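Local coordinates for hypothetical protein TTHA1785 (Thermus thermophilus, PDB 2EPG), which probably joins RNA ends as a GTP- and manganese-dependent ligase of the RtcB family, sealing 2',3'-cyclic phosphate or 3'-phosphate ends to 5'-hydroxyl ends, at residues A[205-210]-A[301-306]; A[155-160]-A[198-203]; A[106-111]-A[306-311]. All blocks are in the same frame, centred on the assembly; numbering follows the deposited sequence.

Contact 1 (A[205-210]-A[301-306])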
loop_
_atom_site.group_PDB
_atom_site.type_symbol
_atom_site.label_atom_id
_atom_site.label_comp_id
_atom_site.label_asym_id
_atom_site.label_seq_id
_atom_site.Cartn_x
_atom_site.Cartn_y
_atom_site.Cartn_z
ATOM N N PRO A 205 18.508 10.507 -4.628
ATOM C CA PRO A 205 18.171 11.927 -4.758
ATOM C C PRO A 205 16.675 12.161 -4.944
ATOM O O PRO A 205 16.241 13.294 -5.167
ATOM C CB PRO A 205 18.971 12.353 -5.987
ATOM C CG PRO A 205 18.902 11.135 -6.851
ATOM C CD PRO A 205 19.167 10.011 -5.850
ATOM N N GLN A 206 15.885 11.095 -4.864
ATOM C CA GLN A 206 14.442 11.229 -5.042
ATOM C C GLN A 206 13.688 11.274 -3.717
ATOM O O GLN A 206 12.479 11.511 -3.699
ATOM C CB GLN A 206 13.906 10.080 -5.901
ATOM C CG GLN A 206 14.568 9.958 -7.284
ATOM C CD GLN A 206 14.042 8.779 -8.104
ATOM O OE1 GLN A 206 14.021 7.628 -7.641
ATOM N NE2 GLN A 206 13.624 9.060 -9.332
ATOM N N ILE A 207 14.391 11.059 -2.606
ATOM C CA ILE A 207 13.724 11.071 -1.309
ATOM C C ILE A 207 13.023 12.398 -1.109
ATOM O O ILE A 207 13.581 13.461 -1.391
ATOM C CB ILE A 207 14.716 10.788 -0.135
ATOM C CG1 ILE A 207 13.944 10.514 1.159
ATOM C CG2 ILE A 207 15.648 11.949 0.077
ATOM C CD1 ILE A 207 14.834 10.022 2.282
ATOM N N GLY A 208 11.772 12.334 -0.670
ATOM C CA GLY A 208 11.010 13.551 -0.443
ATOM C C GLY A 208 10.258 14.032 -1.659
ATOM O O GLY A 208 9.834 15.187 -1.707
ATOM N N THR A 209 10.069 13.158 -2.643
ATOM C CA THR A 209 9.346 13.541 -3.867
ATOM C C THR A 209 8.261 12.523 -4.152
ATOM O O THR A 209 8.387 11.359 -3.786
ATOM C CB THR A 209 10.277 13.605 -5.091
ATOM O OG1 THR A 209 10.809 12.296 -5.356
ATOM C CG2 THR A 209 11.427 14.567 -4.835
ATOM N N LEU A 210 7.200 12.971 -4.810
ATOM C CA LEU A 210 6.065 12.122 -5.133
ATOM C C LEU A 210 6.317 11.164 -6.286
ATOM O O LEU A 210 5.905 10.007 -6.239
ATOM C CB LEU A 210 4.849 13.010 -5.443
ATOM C CG LEU A 210 4.292 13.741 -4.216
ATOM C CD1 LEU A 210 3.341 14.877 -4.610
ATOM C CD2 LEU A 210 3.582 12.715 -3.348
ATOM N N ALA A 301 11.507 -0.831 0.908
ATOM C CA ALA A 301 10.300 -0.482 1.649
ATOM C C ALA A 301 10.589 0.607 2.689
ATOM O O ALA A 301 9.807 1.535 2.851
ATOM C CB ALA A 301 9.715 -1.735 2.326
ATOM N N ASN A 302 11.709 0.489 3.392
ATOM C CA ASN A 302 12.071 1.469 4.411
ATOM C C ASN A 302 12.301 2.828 3.780
ATOM O O ASN A 302 12.029 3.862 4.393
ATOM C CB ASN A 302 13.330 1.015 5.174
ATOM C CG ASN A 302 13.072 -0.208 6.036
ATOM O OD1 ASN A 302 14.007 -0.884 6.508
ATOM N ND2 ASN A 302 11.797 -0.493 6.265
ATOM N N PHE A 303 12.799 2.819 2.549
ATOM C CA PHE A 303 13.042 4.051 1.829
ATOM C C PHE A 303 11.692 4.684 1.515
ATOM O O PHE A 303 11.497 5.896 1.681
ATOM C CB PHE A 303 13.807 3.772 0.529
ATOM C CG PHE A 303 14.076 5.009 -0.287
ATOM C CD1 PHE A 303 14.957 5.981 0.169
ATOM C CD2 PHE A 303 13.434 5.210 -1.500
ATOM C CE1 PHE A 303 15.197 7.133 -0.577
ATOM C CE2 PHE A 303 13.665 6.358 -2.250
ATOM C CZ PHE A 303 14.550 7.321 -1.785
ATOM N N ALA A 304 10.750 3.860 1.072
ATOM C CA ALA A 304 9.412 4.371 0.755
ATOM C C ALA A 304 8.761 4.917 2.030
ATOM O O ALA A 304 8.106 5.956 2.006
ATOM C CB ALA A 304 8.534 3.256 0.130
ATOM N N PHE A 305 8.928 4.224 3.151
ATOM C CA PHE A 305 8.348 4.725 4.392
ATOM C C PHE A 305 8.924 6.112 4.711
ATOM O O PHE A 305 8.195 7.018 5.092
ATOM C CB PHE A 305 8.645 3.771 5.559
ATOM C CG PHE A 305 7.674 2.614 5.674
ATOM C CD1 PHE A 305 8.139 1.321 5.899
ATOM C CD2 PHE A 305 6.296 2.823 5.585
ATOM C CE1 PHE A 305 7.260 0.255 6.033
ATOM C CE2 PHE A 305 5.407 1.767 5.717
ATOM C CZ PHE A 305 5.889 0.475 5.942
ATOM N N ALA A 306 10.237 6.273 4.540
ATOM C CA ALA A 306 10.922 7.538 4.828
ATOM C C ALA A 306 10.486 8.630 3.889
ATOM O O ALA A 306 10.352 9.791 4.277
ATOM C CB ALA A 306 12.430 7.350 4.735
#
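Ile207 and Phe303 form the heart of a small apolar contact that lays the loop between helix 197-203 and strand 216-225 against the middle of the long helix 288-321. The two side chains approach at a slant. Ile207 CB comes nearest, 3.7 Å from Phe303 CE1, with Ile207 CG1 4.0 Å from the same ring carbon, so the branch point and its longer arm do the touching. The Phe303 ring reaches this far because its CG stands opposite the backbone N (chi1 179°), swinging the ring out from the helix to the loop. There Phe303 CZ also comes within 3.8 Å of the backbone N of Ile207. One helical turn on, the Ile207 CD1 end of the chain passes Ala306 CB at a looser 4.4 Å. Residues 206-209 form a type II beta turn, in which Ile207 and Gly208 fill the two central positions. Gly208 adopts a positive phi (89°), and a CB there would be pressed against the carbonyl O of Ile207. The turn is closed by a weak bond from Thr209 N to Gln206 O, 3.1 Å. This bend projects Ile207 from the corner of the loop. Helix 153-162 joins the packing, with Ile159 against Ile207 and Ala306, and Leu160 against Phe303. Polar ties flank the apolar patch: Asn307 pairs with Gly208 N and Thr209 O, while Gln206 OE1 accepts from Gly251 N at the start of helix 250-265.

Contact 2 (A[155-160]-A[198-203])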
loop_
_atom_site.group_PDB
_atom_site.type_symbol
_atom_site.label_atom_id
_atom_site.label_comp_id
_atom_site.label_asym_id
_atom_site.label_seq_id
_atom_site.Cartn_x
_atom_site.Cartn_y
_atom_site.Cartn_z
ATOM N N GLU A 155 23.973 8.584 5.239
ATOM C CA GLU A 155 22.701 8.868 5.871
ATOM C C GLU A 155 21.573 8.129 5.182
ATOM O O GLU A 155 20.755 7.494 5.838
ATOM C CB GLU A 155 22.412 10.367 5.856
ATOM C CG GLU A 155 23.402 11.158 6.690
ATOM C CD GLU A 155 23.061 12.622 6.773
ATOM O OE1 GLU A 155 22.706 13.218 5.732
ATOM O OE2 GLU A 155 23.162 13.175 7.886
ATOM N N LEU A 156 21.522 8.189 3.861
ATOM C CA LEU A 156 20.437 7.500 3.206
ATOM C C LEU A 156 20.623 5.991 3.330
ATOM O O LEU A 156 19.673 5.229 3.189
ATOM C CB LEU A 156 20.298 7.979 1.762
ATOM C CG LEU A 156 21.107 7.420 0.616
ATOM C CD1 LEU A 156 20.212 6.486 -0.202
ATOM C CD2 LEU A 156 21.592 8.580 -0.258
ATOM N N LYS A 157 21.842 5.578 3.667
ATOM C CA LYS A 157 22.178 4.168 3.865
ATOM C C LYS A 157 21.536 3.742 5.193
ATOM O O LYS A 157 20.969 2.653 5.320
ATOM C CB LYS A 157 23.697 4.009 3.966
ATOM C CG LYS A 157 24.247 2.680 3.512
ATOM C CD LYS A 157 24.420 2.625 1.996
ATOM C CE LYS A 157 25.290 1.432 1.595
ATOM N NZ LYS A 157 25.469 1.307 0.113
ATOM N N GLU A 158 21.650 4.606 6.190
ATOM C CA GLU A 158 21.050 4.339 7.484
ATOM C C GLU A 158 19.519 4.368 7.316
ATOM O O GLU A 158 18.803 3.584 7.939
ATOM C CB GLU A 158 21.515 5.387 8.497
ATOM C CG GLU A 158 23.003 5.308 8.750
ATOM C CD GLU A 158 23.485 6.323 9.760
ATOM O OE1 GLU A 158 22.705 7.243 10.091
ATOM O OE2 GLU A 158 24.648 6.202 10.211
ATOM N N ILE A 159 19.037 5.251 6.448
ATOM C CA ILE A 159 17.605 5.350 6.200
ATOM C C ILE A 159 17.067 4.030 5.657
ATOM O O ILE A 159 16.012 3.563 6.083
ATOM C CB ILE A 159 17.284 6.518 5.227
ATOM C CG1 ILE A 159 17.462 7.851 5.967
ATOM C CG2 ILE A 159 15.847 6.438 4.735
ATOM C CD1 ILE A 159 17.193 9.070 5.128
ATOM N N LEU A 160 17.809 3.402 4.750
ATOM C CA LEU A 160 17.356 2.138 4.187
ATOM C C LEU A 160 17.208 1.044 5.235
ATOM O O LEU A 160 16.419 0.112 5.064
ATOM C CB LEU A 160 18.306 1.655 3.086
ATOM C CG LEU A 160 18.538 2.570 1.884
ATOM C CD1 LEU A 160 19.336 1.803 0.819
ATOM C CD2 LEU A 160 17.226 3.043 1.312
ATOM N N ARG A 198 23.077 0.914 -8.731
ATOM C CA ARG A 198 22.136 1.572 -9.616
ATOM C C ARG A 198 20.834 1.936 -8.892
ATOM O O ARG A 198 20.319 3.045 -9.053
ATOM C CB ARG A 198 21.849 0.664 -10.805
ATOM C CG ARG A 198 20.839 1.209 -11.773
ATOM C CD ARG A 198 20.708 0.270 -12.952
ATOM N NE ARG A 198 19.715 0.731 -13.913
ATOM C CZ ARG A 198 19.557 0.195 -15.119
ATOM N NH1 ARG A 198 18.629 0.663 -15.943
ATOM N NH2 ARG A 198 20.346 -0.801 -15.505
ATOM N N ALA A 199 20.300 1.006 -8.103
ATOM C CA ALA A 199 19.065 1.274 -7.373
ATOM C C ALA A 199 19.314 2.364 -6.341
ATOM O O ALA A 199 18.526 3.286 -6.188
ATOM C CB ALA A 199 18.572 0.001 -6.693
ATOM N N PHE A 200 20.432 2.263 -5.643
ATOM C CA PHE A 200 20.769 3.238 -4.623
ATOM C C PHE A 200 20.865 4.673 -5.141
ATOM O O PHE A 200 20.240 5.580 -4.586
ATOM C CB PHE A 200 22.077 2.843 -3.946
ATOM C CG PHE A 200 22.458 3.739 -2.821
ATOM C CD1 PHE A 200 22.886 5.044 -3.066
ATOM C CD2 PHE A 200 22.360 3.295 -1.505
ATOM C CE1 PHE A 200 23.211 5.893 -2.018
ATOM C CE2 PHE A 200 22.682 4.135 -0.443
ATOM C CZ PHE A 200 23.109 5.439 -0.702
ATOM N N GLU A 201 21.654 4.883 -6.194
ATOM C CA GLU A 201 21.827 6.213 -6.775
ATOM C C GLU A 201 20.567 6.707 -7.481
ATOM O O GLU A 201 20.293 7.901 -7.515
ATOM C CB GLU A 201 22.988 6.210 -7.779
ATOM C CG GLU A 201 24.364 5.944 -7.172
ATOM C CD GLU A 201 25.463 5.842 -8.229
ATOM O OE1 GLU A 201 26.628 5.577 -7.852
ATOM O OE2 GLU A 201 25.164 6.025 -9.435
ATOM N N ARG A 202 19.802 5.780 -8.047
ATOM C CA ARG A 202 18.587 6.124 -8.773
ATOM C C ARG A 202 17.480 6.668 -7.875
ATOM O O ARG A 202 16.716 7.544 -8.287
ATOM C CB ARG A 202 18.089 4.899 -9.534
ATOM C CG ARG A 202 16.819 5.114 -10.320
ATOM C CD ARG A 202 16.426 3.839 -11.056
ATOM N NE ARG A 202 15.087 3.937 -11.626
ATOM C CZ ARG A 202 14.424 2.914 -12.155
ATOM N NH1 ARG A 202 13.203 3.096 -12.648
ATOM N NH2 ARG A 202 14.980 1.709 -12.193
ATOM N N GLY A 203 17.397 6.159 -6.650
ATOM C CA GLY A 203 16.369 6.614 -5.729
ATOM C C GLY A 203 16.850 7.575 -4.658
ATOM O O GLY A 203 16.055 8.338 -4.113
#
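The Phe200 ring has Leu156 CD1 over one face, displaced toward the rim, in a CH-pi contact whose carbon lies 3.5 Å from the ring centroid and 29° off the ring normal. Leu156 CG is modelled implausibly near Phe200 CZ, so the exact closeness of this pair is doubtful, although the direction of approach is clear: the two side chains come from opposite directions, and Leu156 CD1 settles over the ring face. Lys157 CD approaches from the other side of the ring plane, obliquely, 3.4 Å from Phe200 CE2, and its chain runs nearly at right angles to that of Phe200. A bend at chi2 (82°) carries Lys157 CD to the ring and NZ to 4.0 Å from Phe200 CD2. Leu160 CD1 adds a looser, slanting touch at 4.1 Å from Phe200 CD2, on the same side as Leu156.

The ring thus packs against three residues of one helix, so that a single aromatic side chain bridges helices 153-162 and 197-203. Their local axes run close to perpendicular and stay 11.7 Å apart, a gap that the side chains span. Leu160 continues inward to Ala299 of helix 288-321 and Leu252 of helix 250-265, whereas Pro192 packs on both Lys157 and Leu160. Hydrocarbon therefore makes the join, from buried leucines on one side to the aliphatic part of a partly exposed lysine on the other, which is consistent with adhesion by dispersion and burial.

Contact 3 (A[106-111]-A[306-311])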
loop_
_atom_site.group_PDB
_atom_site.type_symbol
_atom_site.label_atom_id
_atom_site.label_comp_id
_atom_site.label_asym_id
_atom_site.label_seq_id
_atom_site.Cartn_x
_atom_site.Cartn_y
_atom_site.Cartn_z
ATOM N N ASP A 106 6.930 -1.224 -7.912
ATOM C CA ASP A 106 7.062 -0.143 -6.951
ATOM C C ASP A 106 6.887 -0.670 -5.520
ATOM O O ASP A 106 5.806 -0.627 -4.948
ATOM C CB ASP A 106 6.072 0.977 -7.233
ATOM C CG ASP A 106 6.387 2.238 -6.423
ATOM O OD1 ASP A 106 5.763 3.293 -6.677
ATOM O OD2 ASP A 106 7.254 2.170 -5.526
ATOM N N ILE A 107 7.980 -1.184 -4.966
ATOM C CA ILE A 107 8.002 -1.735 -3.624
ATOM C C ILE A 107 7.573 -0.708 -2.606
ATOM O O ILE A 107 8.104 0.406 -2.539
ATOM C CB ILE A 107 9.398 -2.278 -3.275
ATOM C CG1 ILE A 107 9.744 -3.403 -4.262
ATOM C CG2 ILE A 107 9.428 -2.802 -1.812
ATOM C CD1 ILE A 107 11.180 -3.924 -4.167
ATOM N N ASN A 108 6.595 -1.115 -1.809
ATOM C CA ASN A 108 5.992 -0.285 -0.776
ATOM C C ASN A 108 5.413 1.003 -1.301
ATOM O O ASN A 108 5.474 2.031 -0.632
ATOM C CB ASN A 108 6.940 0.025 0.381
ATOM C CG ASN A 108 6.207 0.665 1.584
ATOM O OD1 ASN A 108 4.967 0.786 1.588
ATOM N ND2 ASN A 108 6.966 1.071 2.602
ATOM N N CYS A 109 4.892 0.960 -2.525
ATOM C CA CYS A 109 4.172 2.108 -3.049
ATOM C C CYS A 109 3.066 2.024 -1.993
ATOM O O CYS A 109 2.555 0.925 -1.711
ATOM C CB CYS A 109 3.572 1.801 -4.431
ATOM S SG CYS A 109 2.304 2.995 -4.991
ATOM N N GLY A 110 2.713 3.143 -1.382
ATOM C CA GLY A 110 1.705 3.068 -0.348
ATOM C C GLY A 110 0.986 4.368 -0.097
ATOM O O GLY A 110 1.074 5.298 -0.898
ATOM N N VAL A 111 0.307 4.440 1.043
ATOM C CA VAL A 111 -0.479 5.613 1.366
ATOM C C VAL A 111 -0.335 6.079 2.802
ATOM O O VAL A 111 -0.305 5.269 3.721
ATOM C CB VAL A 111 -1.990 5.318 1.138
ATOM C CG1 VAL A 111 -2.804 6.584 1.288
ATOM C CG2 VAL A 111 -2.198 4.681 -0.237
ATOM N N ALA A 306 10.237 6.273 4.540
ATOM C CA ALA A 306 10.922 7.538 4.828
ATOM C C ALA A 306 10.486 8.630 3.889
ATOM O O ALA A 306 10.352 9.791 4.277
ATOM C CB ALA A 306 12.430 7.350 4.735
ATOM N N ASN A 307 10.277 8.257 2.639
ATOM C CA ASN A 307 9.844 9.209 1.635
ATOM C C ASN A 307 8.494 9.832 2.018
ATOM O O ASN A 307 8.298 11.046 1.881
ATOM C CB ASN A 307 9.729 8.513 0.273
ATOM C CG ASN A 307 9.420 9.488 -0.838
ATOM O OD1 ASN A 307 10.013 10.560 -0.903
ATOM N ND2 ASN A 307 8.501 9.122 -1.726
ATOM N N ARG A 308 7.557 9.001 2.474
ATOM C CA ARG A 308 6.251 9.516 2.859
ATOM C C ARG A 308 6.392 10.346 4.137
ATOM O O ARG A 308 5.724 11.368 4.301
ATOM C CB ARG A 308 5.251 8.366 3.050
ATOM C CG ARG A 308 4.861 7.679 1.729
ATOM C CD ARG A 308 3.584 6.834 1.846
ATOM N NE ARG A 308 3.744 5.613 2.638
ATOM C CZ ARG A 308 4.095 4.429 2.146
ATOM N NH1 ARG A 308 4.202 3.389 2.953
ATOM N NH2 ARG A 308 4.343 4.276 0.849
ATOM N N GLN A 309 7.266 9.912 5.040
ATOM C CA GLN A 309 7.480 10.648 6.268
ATOM C C GLN A 309 8.002 12.047 5.931
ATOM O O GLN A 309 7.533 13.033 6.501
ATOM C CB GLN A 309 8.486 9.916 7.167
ATOM C CG GLN A 309 8.846 10.675 8.448
ATOM C CD GLN A 309 7.644 10.876 9.391
ATOM O OE1 GLN A 309 6.870 9.949 9.637
ATOM N NE2 GLN A 309 7.506 12.079 9.928
ATOM N N LEU A 310 8.943 12.134 4.985
ATOM C CA LEU A 310 9.522 13.427 4.605
ATOM C C LEU A 310 8.469 14.320 3.990
ATOM O O LEU A 310 8.384 15.501 4.299
ATOM C CB LEU A 310 10.671 13.261 3.588
ATOM C CG LEU A 310 12.000 13.995 3.857
ATOM C CD1 LEU A 310 12.806 14.125 2.554
ATOM C CD2 LEU A 310 11.753 15.369 4.466
ATOM N N ILE A 311 7.667 13.756 3.100
ATOM C CA ILE A 311 6.619 14.532 2.456
ATOM C C ILE A 311 5.651 15.073 3.504
ATOM O O ILE A 311 5.220 16.221 3.428
ATOM C CB ILE A 311 5.868 13.678 1.413
ATOM C CG1 ILE A 311 6.829 13.319 0.267
ATOM C CG2 ILE A 311 4.662 14.454 0.852
ATOM C CD1 ILE A 311 6.283 12.316 -0.733
#
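Arg308 grips Asn108 through both terminal nitrogens. Arg308 NH2 donates to Asn108 O at 2.9 Å with an N-H...O angle of 160°, the acceptor lying in the guanidinium plane. Arg308 NH1 reaches Asn108 OD1 at 3.0 Å, though the position of that oxygen is less certain; the amide and guanidinium planes stand 78° apart. A bend at chi3 (-71°) turns the guanidinium across the backbone, placing Gly110 CA over one face, 3.7 Å from Arg308 CZ. A CB at Gly110 would collide with Arg308 NH2 as it stands, which suits the glycine.

Beyond this shell, Arg308 NH1 forms a salt bridge with Asp336 and NH2 also bonds Thr247 O, while Asn108 ND2 is held by Ala301 O. A methionine in place of Arg308 would probably leave the Asn108 carbonyl without this donor and Asp336 without its counter-charge. Residues 106-109 make a type II beta turn that begins at Asp106, a predicted manganese ligand. Helix 288-321 is thereby pinned across the start of strand 110-119, which is flanked by strands 240-247 and 332-347.

Overall arrangement
From the N terminus, residues 106-111 come first, at the entry to strand 110-119, and wait for their partner until 306-311. Within that long loop contact 2 closes first, bringing helix 197-203 back onto helix 153-162. Contact 1 opens just afterwards at 205-210 and closes at 301-306, so contacts 1 and 2 follow in series, both nested inside contact 3, and none crosses another. Contacts 1 and 3 share Ala306 and use successive parts of helix 288-321. Helix 153-162 also packs on helix 288-321, joining contact 2 to contact 1. Together the three connect the outer helices, through the long helix, to the strands beside the predicted manganese site.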